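Side-chain contact in formate dehydrogenase (Staphylococcus aureus, PDB 6TTB), which probably oxidises formate to carbon dioxide, passing the hydride to NAD, which it binds between its two domains: residues K60-E65 / D342-F347. Sequence-based numbering, arbitrary orientation.
Sequences KTFLEE and DILERF
Phe62 and Leu63 reach across to Leu344 and Glu345, a worked example of how two helices lying on the same face of a parallel sheet can be joined by side chains alone. The axes of the short segments 60-64 and 342-347 run almost parallel, 5° apart, yet stay 11.8 Å from each other, so no backbone meets backbone and the gap is spanned by side chains, chiefly the Phe62 ring. On the sheet side the packing is apolar and buried: Leu63 CD2 rests 4.1 Å from Leu344 CD1, the two side chains crossing at about a right angle. Leu63 leans also on Phe70 of strand 69-73 and Leu344 on Ile115 of strand 113-116.

Farther from the sheet, Phe62, its CG anti to the backbone N (chi1 174°), extends its ring toward helix 342-347. There CE1 approaches Leu344 CB at 4.2 Å, while Leu63 CD2 of its own helix lies at the ring edge, in plane. The outer side is looser and polar. Glu345, whose chain bends at chi2, brings OE1 to 3.5 Å from Phe62 CZ. The approach is oblique, with ring and carboxylate planes 53° apart. That oxygen's stronger partner is Arg66, which forms a salt bridge with it and a cation-pi contact with Phe62.

No hydrogen bond spans the two segments, and they bury just 165 Å² between them. Helix 330-348 follows the strands of the seven-stranded sheet and returns to the five-stranded one, so this modest hydrophobic join ties together the two ends of a discontinuous domain, with an arginine on its outer side that probably offsets the carboxylate's charge beside the aromatic ring.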
ATOM      1  N   LYS A  60     -25.264  17.409  18.845  1.00 29.11           N
ATOM      2  CA  LYS A  60     -26.676  17.738  18.977  1.00 23.74           C
ATOM      3  C   LYS A  60     -27.021  17.874  20.429  1.00 24.38           C
ATOM      4  O   LYS A  60     -27.467  18.918  20.834  1.00 31.22           O
ATOM      5  CB  LYS A  60     -27.521  16.584  18.468  1.00 29.06           C
ATOM      6  CG  LYS A  60     -29.020  16.822  18.273  1.00 24.95           C
ATOM      7  CD  LYS A  60     -29.369  15.753  17.245  1.00 38.41           C
ATOM      8  CE  LYS A  60     -28.064  15.174  16.622  1.00 33.34           C
ATOM      9  NZ  LYS A  60     -28.272  14.493  15.312  1.00 27.44           N
ATOM     10  N   THR A  61     -26.869  16.779  21.186  1.00 25.88           N
ATOM     11  CA  THR A  61     -27.007  16.774  22.628  1.00 25.70           C
ATOM     12  C   THR A  61     -25.982  17.696  23.277  1.00 25.61           C
ATOM     13  O   THR A  61     -26.344  18.547  24.074  1.00 27.23           O
ATOM     14  CB  THR A  61     -26.929  15.353  23.202  1.00 33.59           C
ATOM     15  OG1 THR A  61     -26.876  14.473  22.091  1.00 41.63           O
ATOM     16  CG2 THR A  61     -28.145  14.954  24.028  1.00 42.68           C
ATOM     17  N   PHE A  62     -24.708  17.578  22.902  1.00 26.97           N
ATOM     18  CA  PHE A  62     -23.682  18.386  23.544  1.00 21.90           C
ATOM     19  C   PHE A  62     -24.056  19.852  23.467  1.00 21.92           C
ATOM     20  O   PHE A  62     -23.836  20.590  24.410  1.00 22.54           O
ATOM     21  CB  PHE A  62     -22.337  18.204  22.871  1.00 25.47           C
ATOM     22  CG  PHE A  62     -21.283  19.133  23.407  1.00 28.07           C
ATOM     23  CD1 PHE A  62     -21.166  20.423  22.931  1.00 28.91           C
ATOM     24  CD2 PHE A  62     -20.427  18.725  24.404  1.00 27.27           C
ATOM     25  CE1 PHE A  62     -20.218  21.298  23.446  1.00 33.46           C
ATOM     26  CE2 PHE A  62     -19.465  19.584  24.893  1.00 30.74           C
ATOM     27  CZ  PHE A  62     -19.377  20.882  24.429  1.00 30.98           C
ATOM     28  N   LEU A  63     -24.582  20.278  22.315  1.00 25.44           N
ATOM     29  CA  LEU A  63     -24.951  21.679  22.104  1.00 34.09           C
ATOM     30  C   LEU A  63     -26.324  21.971  22.694  1.00 35.89           C
ATOM     31  O   LEU A  63     -26.476  22.911  23.442  1.00 45.38           O
ATOM     32  CB  LEU A  63     -24.932  22.003  20.605  1.00 33.82           C
ATOM     33  CG  LEU A  63     -23.539  22.224  20.021  1.00 28.49           C
ATOM     34  CD1 LEU A  63     -23.605  22.576  18.550  1.00 25.52           C
ATOM     35  CD2 LEU A  63     -22.804  23.282  20.800  1.00 27.33           C
ATOM     36  N   GLU A  64     -27.331  21.202  22.282  1.00 41.09           N
ATOM     37  CA  GLU A  64     -28.700  21.405  22.738  1.00 48.78           C
ATOM     38  C   GLU A  64     -28.810  21.144  24.247  1.00 41.36           C
ATOM     39  O   GLU A  64     -29.872  21.259  24.816  1.00 49.90           O
ATOM     40  CB  GLU A  64     -29.679  20.526  21.936  1.00 59.50           C
ATOM     41  CG  GLU A  64     -29.942  21.016  20.498  1.00 58.21           C
ATOM     42  CD  GLU A  64     -30.717  20.058  19.571  1.00 59.76           C
ATOM     43  OE1 GLU A  64     -31.888  19.681  19.904  1.00 42.69           O
ATOM     44  OE2 GLU A  64     -30.159  19.685  18.518  1.00 75.26           O
ATOM     45  N   GLU A  65     -27.702  20.830  24.890  1.00 38.60           N
ATOM     46  CA  GLU A  65     -27.699  20.580  26.317  1.00 38.91           C
ATOM     47  C   GLU A  65     -27.202  21.806  27.034  1.00 34.58           C
ATOM     48  O   GLU A  65     -27.111  21.801  28.243  1.00 40.58           O
ATOM     49  CB  GLU A  65     -26.642  19.544  26.661  1.00 43.56           C
ATOM     50  CG  GLU A  65     -26.973  18.719  27.882  1.00 48.50           C
ATOM     51  CD  GLU A  65     -26.625  17.246  27.670  1.00 58.04           C
ATOM     52  OE1 GLU A  65     -25.517  16.838  28.079  1.00 61.64           O
ATOM     53  OE2 GLU A  65     -27.423  16.532  26.998  1.00 55.98           O
ATOM     54  N   ASP A 342     -13.998  20.198  22.811  1.00 29.70           N
ATOM     55  CA  ASP A 342     -13.171  21.001  23.715  1.00 34.20           C
ATOM     56  C   ASP A 342     -13.141  22.474  23.271  1.00 34.66           C
ATOM     57  O   ASP A 342     -13.276  23.413  24.089  1.00 34.95           O
ATOM     58  CB  ASP A 342     -11.770  20.423  23.903  1.00 31.92           C
ATOM     59  CG  ASP A 342     -11.018  21.147  25.000  1.00 45.59           C
ATOM     60  OD1 ASP A 342     -11.288  20.843  26.239  1.00 38.14           O
ATOM     61  OD2 ASP A 342     -10.173  22.044  24.646  1.00 50.66           O
ATOM     62  N   ILE A 343     -12.963  22.684  21.971  1.00 31.68           N
ATOM     63  CA  ILE A 343     -12.926  24.031  21.422  1.00 31.91           C
ATOM     64  C   ILE A 343     -14.183  24.782  21.843  1.00 32.68           C
ATOM     65  O   ILE A 343     -14.085  25.841  22.463  1.00 36.34           O
ATOM     66  CB  ILE A 343     -12.779  23.956  19.894  1.00 35.06           C
ATOM     67  CG1 ILE A 343     -11.305  23.903  19.477  1.00 39.94           C
ATOM     68  CG2 ILE A 343     -13.543  25.067  19.201  1.00 28.98           C
ATOM     69  CD1 ILE A 343     -11.047  23.019  18.262  1.00 40.18           C
ATOM     70  N   LEU A 344     -15.357  24.245  21.446  1.00 31.56           N
ATOM     71  CA  LEU A 344     -16.648  24.865  21.721  1.00 26.03           C
ATOM     72  C   LEU A 344     -16.791  25.182  23.218  1.00 30.01           C
ATOM     73  O   LEU A 344     -17.407  26.174  23.586  1.00 32.65           O
ATOM     74  CB  LEU A 344     -17.751  23.927  21.280  1.00 20.56           C
ATOM     75  CG  LEU A 344     -17.803  23.609  19.794  1.00 21.96           C
ATOM     76  CD1 LEU A 344     -18.950  22.654  19.504  1.00 22.91           C
ATOM     77  CD2 LEU A 344     -17.972  24.853  18.971  1.00 19.11           C
ATOM     78  N   GLU A 345     -16.240  24.320  24.078  1.00 27.75           N
ATOM     79  CA  GLU A 345     -16.282  24.534  25.515  1.00 29.18           C
ATOM     80  C   GLU A 345     -15.489  25.822  25.851  1.00 32.11           C
ATOM     81  O   GLU A 345     -16.067  26.838  26.279  1.00 33.38           O
ATOM     82  CB  GLU A 345     -15.819  23.249  26.217  1.00 28.47           C
ATOM     83  CG  GLU A 345     -16.353  23.089  27.614  1.00 40.62           C
ATOM     84  CD  GLU A 345     -17.863  23.079  27.706  1.00 47.97           C
ATOM     85  OE1 GLU A 345     -18.425  21.997  27.581  1.00 58.39           O
ATOM     86  OE2 GLU A 345     -18.475  24.169  27.879  1.00 57.26           O
ATOM     87  N   ARG A 346     -14.189  25.824  25.526  1.00 28.41           N
ATOM     88  CA  ARG A 346     -13.382  27.020  25.723  1.00 33.35           C
ATOM     89  C   ARG A 346     -14.054  28.255  25.086  1.00 37.58           C
ATOM     90  O   ARG A 346     -14.205  29.290  25.719  1.00 36.42           O
ATOM     91  CB  ARG A 346     -11.988  26.813  25.142  1.00 33.73           C
ATOM     92  CG  ARG A 346     -11.296  25.573  25.660  1.00 27.77           C
ATOM     93  CD  ARG A 346      -9.811  25.677  25.391  1.00 22.83           C
ATOM     94  NE  ARG A 346      -9.156  24.391  25.664  1.00 23.09           N
ATOM     95  CZ  ARG A 346      -7.905  24.274  26.084  1.00 22.72           C
ATOM     96  NH1 ARG A 346      -7.132  25.349  26.195  1.00 23.10           N
ATOM     97  NH2 ARG A 346      -7.400  23.086  26.305  1.00 21.47           N
ATOM     98  N   PHE A 347     -14.455  28.146  23.822  1.00 38.76           N
ATOM     99  CA  PHE A 347     -15.128  29.254  23.172  1.00 34.69           C
ATOM    100  C   PHE A 347     -16.210  29.822  24.081  1.00 35.07           C
ATOM    101  O   PHE A 347     -16.236  31.019  24.312  1.00 49.98           O
ATOM    102  CB  PHE A 347     -15.720  28.819  21.834  1.00 33.82           C
ATOM    103  CG  PHE A 347     -16.366  29.936  21.061  1.00 24.58           C
ATOM    104  CD1 PHE A 347     -15.654  31.064  20.740  1.00 23.49           C
ATOM    105  CD2 PHE A 347     -17.716  29.911  20.778  1.00 28.26           C
ATOM    106  CE1 PHE A 347     -16.251  32.121  20.099  1.00 22.85           C
ATOM    107  CE2 PHE A 347     -18.338  30.995  20.190  1.00 25.83           C
ATOM    108  CZ  PHE A 347     -17.598  32.094  19.856  1.00 26.76           C
TER